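Local structure of F5/8 type C domain protein (Clostridium perfringens, 7JRM) at residues Arg105-Asn110 / Trp213-Trp218; Thr148-Asp153 / Val164-Tyr169; Leu89-Ala94 / Val101-Ala106. The protein probably binds sugars of mucin glycans, serving as a carbohydrate-binding region of ZmpB, a large clostridial O-glycopeptidase that recognises and hydrolyses mucins. All coordinates share one frame; numbering follows the deposited sequence.

Interaction 1: Arg105-Asn110 / Trp213-Trp218; sequences RAVSGN and WDHADW. With CA (calcium ion), chain B.
V107 lays its CG1 methyl over one face of the H215 imidazole, 3.5 Å from the ring centroid and 15° off the ring normal, a CH-pi contact shifted toward the CG-ND1 rim. That methyl gets there by sitting between the backbone N and the carbonyl carbon of its own residue (chi1 70°). S108 adds a looser, oblique touch from its CB. No direct hydrogen bond joins the two segments; water does the polar work. One molecule lies 2.8 Å from H215 ND1 and makes a weak bond to S108 OG. A second accepts from V107 N at 3.0 Å and donates to D217 OD1 at 2.7 Å, tying a buried carboxylate to the loop, where the A106 methyl also packs against D217.

The loop holds its own shape. A106-G109 is a type I turn, and the guanidinium of R105 grips G109 O side-on through NE, at 3.0 Å, and NH2, with the oxygen nearly in its plane. The ring of H131 also meets H215, the two planes at about 60°. Next to H215 in the chain, D214 binds the calcium through both carboxylate oxygens, OD2 the closer at 2.5 Å; backbone oxygens of S163, V206, D208 and G210 and a water are among the other ligands, a bound calcium of the kind common in beta-sandwich carbohydrate-binding modules.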
# COMPACT_ATOMS: atom_id res chain seq x y z
N ARG A 105 9.03 -10.16 -36.46
CA ARG A 105 10.20 -9.87 -37.29
C ARG A 105 9.76 -9.04 -38.49
O ARG A 105 8.59 -9.04 -38.88
CB ARG A 105 10.90 -11.14 -37.78
CG ARG A 105 11.19 -12.18 -36.70
CD ARG A 105 12.24 -11.69 -35.72
NE ARG A 105 13.55 -11.53 -36.34
CZ ARG A 105 14.70 -11.52 -35.67
NH1 ARG A 105 14.70 -11.67 -34.36
NH2 ARG A 105 15.85 -11.37 -36.32
N ALA A 106 10.72 -8.32 -39.07
CA ALA A 106 10.46 -7.61 -40.31
C ALA A 106 10.31 -8.61 -41.46
O ALA A 106 10.59 -9.81 -41.32
CB ALA A 106 11.58 -6.62 -40.60
N VAL A 107 9.85 -8.11 -42.60
CA VAL A 107 9.62 -8.98 -43.75
C VAL A 107 10.94 -9.56 -44.26
O VAL A 107 10.96 -10.64 -44.87
CB VAL A 107 8.86 -8.22 -44.86
CG1 VAL A 107 9.75 -7.16 -45.49
CG2 VAL A 107 8.33 -9.19 -45.91
N SER A 108 12.05 -8.87 -44.01
CA SER A 108 13.36 -9.36 -44.41
C SER A 108 13.95 -10.37 -43.43
O SER A 108 15.05 -10.88 -43.67
CB SER A 108 14.33 -8.19 -44.58
OG SER A 108 14.88 -7.80 -43.34
N GLY A 109 13.24 -10.69 -42.35
CA GLY A 109 13.73 -11.58 -41.33
C GLY A 109 14.49 -10.91 -40.21
O GLY A 109 14.65 -11.51 -39.14
N ASN A 110 14.96 -9.68 -40.42
CA ASN A 110 15.64 -8.94 -39.37
C ASN A 110 14.64 -8.46 -38.32
O ASN A 110 13.42 -8.62 -38.46
CB ASN A 110 16.40 -7.75 -39.96
CG ASN A 110 17.62 -8.17 -40.74
OD1 ASN A 110 18.27 -9.17 -40.42
ND2 ASN A 110 17.94 -7.41 -41.78
N TRP A 213 10.52 -1.90 -52.62
CA TRP A 213 11.20 -1.77 -51.34
C TRP A 213 10.28 -1.23 -50.25
O TRP A 213 10.71 -0.50 -49.36
CB TRP A 213 12.45 -0.90 -51.46
CG TRP A 213 13.44 -1.43 -52.46
CD1 TRP A 213 13.85 -0.82 -53.61
CD2 TRP A 213 14.13 -2.68 -52.41
NE1 TRP A 213 14.75 -1.61 -54.27
CE2 TRP A 213 14.94 -2.76 -53.55
CE3 TRP A 213 14.14 -3.75 -51.50
CZ2 TRP A 213 15.76 -3.85 -53.82
CZ3 TRP A 213 14.96 -4.83 -51.76
CH2 TRP A 213 15.75 -4.88 -52.91
N ASP A 214 9.00 -1.61 -50.30
CA ASP A 214 8.01 -1.12 -49.35
C ASP A 214 7.92 -2.06 -48.14
O ASP A 214 6.90 -2.70 -47.88
CB ASP A 214 6.65 -0.97 -50.03
CG ASP A 214 6.52 0.34 -50.78
OD1 ASP A 214 7.48 1.14 -50.75
OD2 ASP A 214 5.46 0.56 -51.39
N HIS A 215 9.02 -2.12 -47.39
CA HIS A 215 9.04 -2.88 -46.14
C HIS A 215 8.36 -2.05 -45.06
O HIS A 215 8.84 -0.97 -44.70
CB HIS A 215 10.48 -3.21 -45.75
CG HIS A 215 11.17 -4.15 -46.69
ND1 HIS A 215 12.26 -4.91 -46.32
CD2 HIS A 215 10.93 -4.45 -47.99
CE1 HIS A 215 12.66 -5.64 -47.34
NE2 HIS A 215 11.87 -5.38 -48.37
N ALA A 216 7.24 -2.56 -44.54
CA ALA A 216 6.44 -1.83 -43.57
C ALA A 216 6.23 -2.67 -42.32
O ALA A 216 6.08 -3.90 -42.41
CB ALA A 216 5.09 -1.43 -44.16
N ASP A 217 6.22 -2.01 -41.16
CA ASP A 217 6.05 -2.68 -39.88
C ASP A 217 4.84 -2.13 -39.15
O ASP A 217 4.63 -0.91 -39.09
CB ASP A 217 7.28 -2.51 -38.98
CG ASP A 217 8.54 -3.07 -39.60
OD1 ASP A 217 8.44 -4.08 -40.33
OD2 ASP A 217 9.62 -2.52 -39.32
N TRP A 218 4.04 -3.04 -38.58
CA TRP A 218 3.07 -2.69 -37.55
C TRP A 218 3.74 -2.98 -36.21
O TRP A 218 3.58 -4.04 -35.61
CB TRP A 218 1.77 -3.48 -37.72
CG TRP A 218 1.11 -3.28 -39.05
CD1 TRP A 218 1.31 -4.01 -40.19
CD2 TRP A 218 0.13 -2.29 -39.38
NE1 TRP A 218 0.52 -3.53 -41.20
CE2 TRP A 218 -0.22 -2.47 -40.74
CE3 TRP A 218 -0.49 -1.26 -38.66
CZ2 TRP A 218 -1.15 -1.67 -41.39
CZ3 TRP A 218 -1.42 -0.46 -39.31
CH2 TRP A 218 -1.74 -0.67 -40.66
CA CA B . 5.89 2.69 -52.54
O HOH W 1 8.73 -5.38 -42.73
O HOH W 2 12.65 -5.61 -43.67
O HOH W 3 8.10 2.33 -53.45

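Interaction 2: Thr148-Asp153 / Val164-Tyr169; sequences TWVGID and VKFKVY
V164 meets I152 first, its CG2 methyl touching I152 CD1 at 3.6 Å. The isoleucine CB does not aim straight across, and it is the end of the chain, CD1, that swings in to make the contact. V164 also packs on D214, so this end of the strand backs directly onto the calcium site.

Two residues on, F166 carries most of the contact. Its ring lies flat beneath V150, whose CB stands over the middle of the face, 3.4 Å from the centroid and only 5° off the normal. Both valine methyls spread over that same face, V150 CG1 above F166 CD2 at 3.5 Å and V150 CG2 on the side of F166 CD1 at 3.8 Å. With CG of F166 anti to its carbonyl carbon (chi1 -63°), the ring reaches past V150 as far as the backbone of G151, where F166 CZ comes within 3.3 Å of G151 N. W218 meets the same phenylalanine edge-to-face, and T178 OG1 is hydrogen-bonded to its backbone N. Further along, V168 continues the inward-facing row, packing on V192 of strand 188-193.

No hydrogen bond crosses between the strands, because they belong to different sheets; the axes of the short segments approach to 7.9 Å and run at 158°, nearly antiparallel. The contact is the aromatic and aliphatic packing between the two layers of a beta sandwich, the fold of the carbohydrate-binding module.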
# COMPACT_ATOMS: atom_id res chain seq x y z
N THR A 148 -0.68 0.93 -32.17
CA THR A 148 0.43 0.44 -32.98
C THR A 148 1.34 1.59 -33.38
O THR A 148 0.90 2.75 -33.46
CB THR A 148 -0.07 -0.29 -34.23
OG1 THR A 148 1.05 -0.89 -34.91
CG2 THR A 148 -0.77 0.68 -35.18
N TRP A 149 2.60 1.26 -33.61
CA TRP A 149 3.54 2.12 -34.31
C TRP A 149 3.66 1.65 -35.75
O TRP A 149 3.58 0.45 -36.03
CB TRP A 149 4.92 2.11 -33.65
CG TRP A 149 4.99 2.78 -32.30
CD1 TRP A 149 5.06 2.16 -31.09
CD2 TRP A 149 5.01 4.19 -32.04
NE1 TRP A 149 5.12 3.10 -30.08
CE2 TRP A 149 5.09 4.35 -30.65
CE3 TRP A 149 4.97 5.32 -32.86
CZ2 TRP A 149 5.13 5.61 -30.04
CZ3 TRP A 149 5.00 6.57 -32.25
CH2 TRP A 149 5.08 6.70 -30.86
N VAL A 150 3.84 2.59 -36.67
CA VAL A 150 3.95 2.27 -38.09
C VAL A 150 5.12 3.05 -38.69
O VAL A 150 5.50 4.12 -38.19
CB VAL A 150 2.65 2.57 -38.86
CG1 VAL A 150 1.54 1.63 -38.41
CG2 VAL A 150 2.24 4.02 -38.68
N GLY A 151 5.68 2.51 -39.76
CA GLY A 151 6.78 3.16 -40.44
C GLY A 151 7.45 2.22 -41.40
O GLY A 151 7.12 1.03 -41.49
N ILE A 152 8.41 2.78 -42.14
CA ILE A 152 9.22 2.00 -43.07
C ILE A 152 10.30 1.27 -42.29
O ILE A 152 11.02 1.88 -41.48
CB ILE A 152 9.82 2.91 -44.15
CG1 ILE A 152 8.72 3.52 -45.02
CG2 ILE A 152 10.82 2.14 -45.01
CD1 ILE A 152 8.22 2.60 -46.11
N ASP A 153 10.43 -0.03 -42.53
CA ASP A 153 11.45 -0.82 -41.84
C ASP A 153 12.84 -0.32 -42.23
O ASP A 153 13.08 0.08 -43.37
CB ASP A 153 11.30 -2.30 -42.19
CG ASP A 153 12.24 -3.18 -41.38
OD1 ASP A 153 12.01 -3.34 -40.16
OD2 ASP A 153 13.20 -3.72 -41.97
N VAL A 164 5.04 4.16 -48.26
CA VAL A 164 3.79 3.45 -48.01
C VAL A 164 2.81 4.40 -47.33
O VAL A 164 3.13 5.54 -46.99
CB VAL A 164 3.99 2.19 -47.14
CG1 VAL A 164 4.84 1.16 -47.87
CG2 VAL A 164 4.61 2.56 -45.81
N LYS A 165 1.58 3.91 -47.15
CA LYS A 165 0.57 4.58 -46.35
C LYS A 165 -0.17 3.53 -45.54
O LYS A 165 -0.65 2.54 -46.10
CB LYS A 165 -0.41 5.38 -47.21
CG LYS A 165 -1.41 6.19 -46.41
CD LYS A 165 -2.56 6.69 -47.27
CE LYS A 165 -2.05 7.31 -48.56
NZ LYS A 165 -2.90 6.94 -49.73
N PHE A 166 -0.26 3.74 -44.23
CA PHE A 166 -0.93 2.80 -43.35
C PHE A 166 -2.38 3.22 -43.16
O PHE A 166 -2.68 4.39 -42.96
CB PHE A 166 -0.23 2.73 -42.00
CG PHE A 166 1.18 2.21 -42.08
CD1 PHE A 166 2.23 3.07 -42.37
CD2 PHE A 166 1.46 0.87 -41.86
CE1 PHE A 166 3.52 2.61 -42.44
CE2 PHE A 166 2.76 0.40 -41.93
CZ PHE A 166 3.79 1.27 -42.22
N LYS A 167 -3.28 2.24 -43.24
CA LYS A 167 -4.70 2.46 -43.04
C LYS A 167 -5.26 1.37 -42.15
O LYS A 167 -4.82 0.22 -42.20
CB LYS A 167 -5.46 2.47 -44.38
CG LYS A 167 -4.93 3.48 -45.39
CD LYS A 167 -5.71 3.43 -46.69
CE LYS A 167 -4.86 3.92 -47.85
NZ LYS A 167 -5.55 3.73 -49.16
N VAL A 168 -6.23 1.74 -41.31
CA VAL A 168 -6.86 0.82 -40.38
C VAL A 168 -8.37 0.86 -40.62
O VAL A 168 -9.00 1.91 -40.50
CB VAL A 168 -6.54 1.18 -38.92
CG1 VAL A 168 -7.40 0.36 -37.97
CG2 VAL A 168 -5.07 0.96 -38.63
N TYR A 169 -8.93 -0.29 -40.97
CA TYR A 169 -10.36 -0.44 -41.20
C TYR A 169 -10.98 -1.23 -40.06
O TYR A 169 -10.42 -2.23 -39.60
CB TYR A 169 -10.63 -1.15 -42.54
CG TYR A 169 -10.22 -0.35 -43.75
CD1 TYR A 169 -11.15 0.38 -44.48
CD2 TYR A 169 -8.90 -0.32 -44.18
CE1 TYR A 169 -10.78 1.12 -45.59
CE2 TYR A 169 -8.52 0.41 -45.29
CZ TYR A 169 -9.46 1.13 -45.99
OH TYR A 169 -9.09 1.85 -47.10

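Interaction 3: Leu89-Ala94 / Val101-Ala106; sequences LNWKSA and VRKDRA
W91 meets V101 through CZ3 and CH2 of its six-membered ring at one margin of the beta sandwich, where strand 93-95, outermost in the five-stranded sheet, comes close to the short strand 102-103 of the other sheet. This is the tight half of the contact. V101 CG1 sits 3.7 Å from W91 CZ3 and just as close to CH2, approaching obliquely. It is turned anti to the backbone N of V101 (chi1 -179°), while the other methyl, CG2, lies 4.2 Å from A94 CB. A94 CB also lies 3.4 Å above one face of the W91 ring, offset toward the rim, so the alanine methyl touches both indole and valine. I136 and I128 back V101, joining it to neighbouring strands of both sheets. K92 and S93 both face V137 in a classic beta bulge.

The whole contact is near the surface; the lysine half is the looser, more polar one. K103 runs fully extended across the indole, its CE 4.0 Å from W91 CZ3. Its NZ stands over the six-membered ring, but 5.4 Å from the centroid and 19° off the normal, too far for more than a weak cation-pi attraction. What anchors the lysine is the chain ahead of the tryptophan: N90 OD1 takes a weak bond from it, and K103 NZ donates to the backbone carbonyl L89 O at 3.1 Å, tilted 33° from the carbonyl plane.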
# COMPACT_ATOMS: atom_id res chain seq x y z
N LEU A 89 -1.48 -13.48 -31.61
CA LEU A 89 -2.74 -14.01 -32.09
C LEU A 89 -2.56 -14.53 -33.52
O LEU A 89 -1.49 -14.41 -34.12
CB LEU A 89 -3.85 -12.95 -32.04
CG LEU A 89 -4.26 -12.44 -30.66
CD1 LEU A 89 -4.93 -11.08 -30.77
CD2 LEU A 89 -5.18 -13.44 -29.97
N ASN A 90 -3.62 -15.11 -34.06
CA ASN A 90 -3.65 -15.61 -35.42
C ASN A 90 -4.57 -14.74 -36.26
O ASN A 90 -5.72 -14.50 -35.87
CB ASN A 90 -4.11 -17.07 -35.47
CG ASN A 90 -3.09 -18.02 -34.87
OD1 ASN A 90 -1.92 -18.02 -35.25
ND2 ASN A 90 -3.54 -18.84 -33.93
N TRP A 91 -4.08 -14.26 -37.39
CA TRP A 91 -4.90 -13.45 -38.28
C TRP A 91 -5.89 -14.32 -39.03
O TRP A 91 -5.65 -15.51 -39.27
CB TRP A 91 -4.02 -12.66 -39.26
CG TRP A 91 -3.09 -13.51 -40.10
CD1 TRP A 91 -3.44 -14.42 -41.05
CD2 TRP A 91 -1.66 -13.48 -40.07
NE1 TRP A 91 -2.32 -14.98 -41.60
CE2 TRP A 91 -1.21 -14.42 -41.02
CE3 TRP A 91 -0.72 -12.76 -39.34
CZ2 TRP A 91 0.14 -14.66 -41.26
CZ3 TRP A 91 0.63 -13.00 -39.57
CH2 TRP A 91 1.04 -13.94 -40.52
N LYS A 92 -7.02 -13.72 -39.40
CA LYS A 92 -8.00 -14.44 -40.20
C LYS A 92 -7.53 -14.59 -41.64
O LYS A 92 -7.83 -15.59 -42.30
CB LYS A 92 -9.35 -13.73 -40.16
CG LYS A 92 -9.88 -13.49 -38.75
CD LYS A 92 -11.22 -12.77 -38.79
CE LYS A 92 -12.38 -13.75 -38.73
NZ LYS A 92 -13.55 -13.28 -39.52
N SER A 93 -6.80 -13.60 -42.15
CA SER A 93 -6.28 -13.62 -43.51
C SER A 93 -5.15 -12.61 -43.61
O SER A 93 -5.10 -11.64 -42.84
CB SER A 93 -7.37 -13.32 -44.54
OG SER A 93 -7.86 -12.00 -44.37
N ALA A 94 -4.25 -12.84 -44.55
CA ALA A 94 -3.10 -11.95 -44.73
C ALA A 94 -2.66 -11.98 -46.19
O ALA A 94 -2.39 -13.06 -46.73
CB ALA A 94 -1.94 -12.35 -43.82
N VAL A 101 4.36 -12.46 -44.66
CA VAL A 101 4.15 -11.74 -43.41
C VAL A 101 4.84 -12.50 -42.27
O VAL A 101 4.71 -13.72 -42.16
CB VAL A 101 2.65 -11.56 -43.13
CG1 VAL A 101 2.44 -10.78 -41.85
CG2 VAL A 101 1.99 -10.85 -44.30
N ARG A 102 5.57 -11.77 -41.43
CA ARG A 102 6.34 -12.36 -40.35
C ARG A 102 5.87 -11.80 -39.01
O ARG A 102 5.61 -10.60 -38.88
CB ARG A 102 7.84 -12.08 -40.53
CG ARG A 102 8.49 -12.89 -41.64
CD ARG A 102 8.57 -14.36 -41.28
NE ARG A 102 9.39 -14.59 -40.09
CZ ARG A 102 10.72 -14.69 -40.11
NH1 ARG A 102 11.38 -14.59 -41.25
NH2 ARG A 102 11.38 -14.90 -38.98
N LYS A 103 5.77 -12.69 -38.02
CA LYS A 103 5.41 -12.30 -36.66
C LYS A 103 6.68 -11.95 -35.89
O LYS A 103 7.64 -12.72 -35.89
CB LYS A 103 4.65 -13.42 -35.95
CG LYS A 103 3.32 -13.78 -36.59
CD LYS A 103 2.55 -14.77 -35.72
CE LYS A 103 1.34 -15.32 -36.45
NZ LYS A 103 0.54 -16.23 -35.59
N ASP A 104 6.67 -10.79 -35.23
CA ASP A 104 7.75 -10.30 -34.38
C ASP A 104 9.05 -10.06 -35.14
O ASP A 104 10.08 -9.79 -34.51
CB ASP A 104 8.00 -11.25 -33.20
CG ASP A 104 6.83 -11.29 -32.23
OD1 ASP A 104 6.08 -10.30 -32.16
OD2 ASP A 104 6.66 -12.32 -31.54
N ARG A 105 9.03 -10.16 -36.46
CA ARG A 105 10.20 -9.87 -37.29
C ARG A 105 9.76 -9.04 -38.49
O ARG A 105 8.59 -9.04 -38.88
CB ARG A 105 10.90 -11.14 -37.78
CG ARG A 105 11.19 -12.18 -36.70
CD ARG A 105 12.24 -11.69 -35.72
NE ARG A 105 13.55 -11.53 -36.34
CZ ARG A 105 14.70 -11.52 -35.67
NH1 ARG A 105 14.70 -11.67 -34.36
NH2 ARG A 105 15.85 -11.37 -36.32
N ALA A 106 10.72 -8.32 -39.07
CA ALA A 106 10.46 -7.61 -40.31
C ALA A 106 10.31 -8.61 -41.46
O ALA A 106 10.59 -9.81 -41.32
CB ALA A 106 11.58 -6.62 -40.60

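Overall arrangement
From the N terminus, interaction 3 comes first, closing a short loop between 89-94 and 101-106 at the sandwich margin. Its second segment shares R105 and A106 with interaction 1, which then spans about a hundred residues to reach 213-218. Interaction 2, within that span, closes the ten-residue connection between 148-153 and 164-169 and links the two sheets across the core. The three meet around D153: A106 CB packs on D153 OD1, H215 O probably accepts from D153 N, and D217 OD2 lies 2.7 Å from D153 OD1, so one of these carboxylates may carry a proton. D214 against V164 joins the calcium site to the core, and strands 145-152 and 215-224 are sheet neighbours.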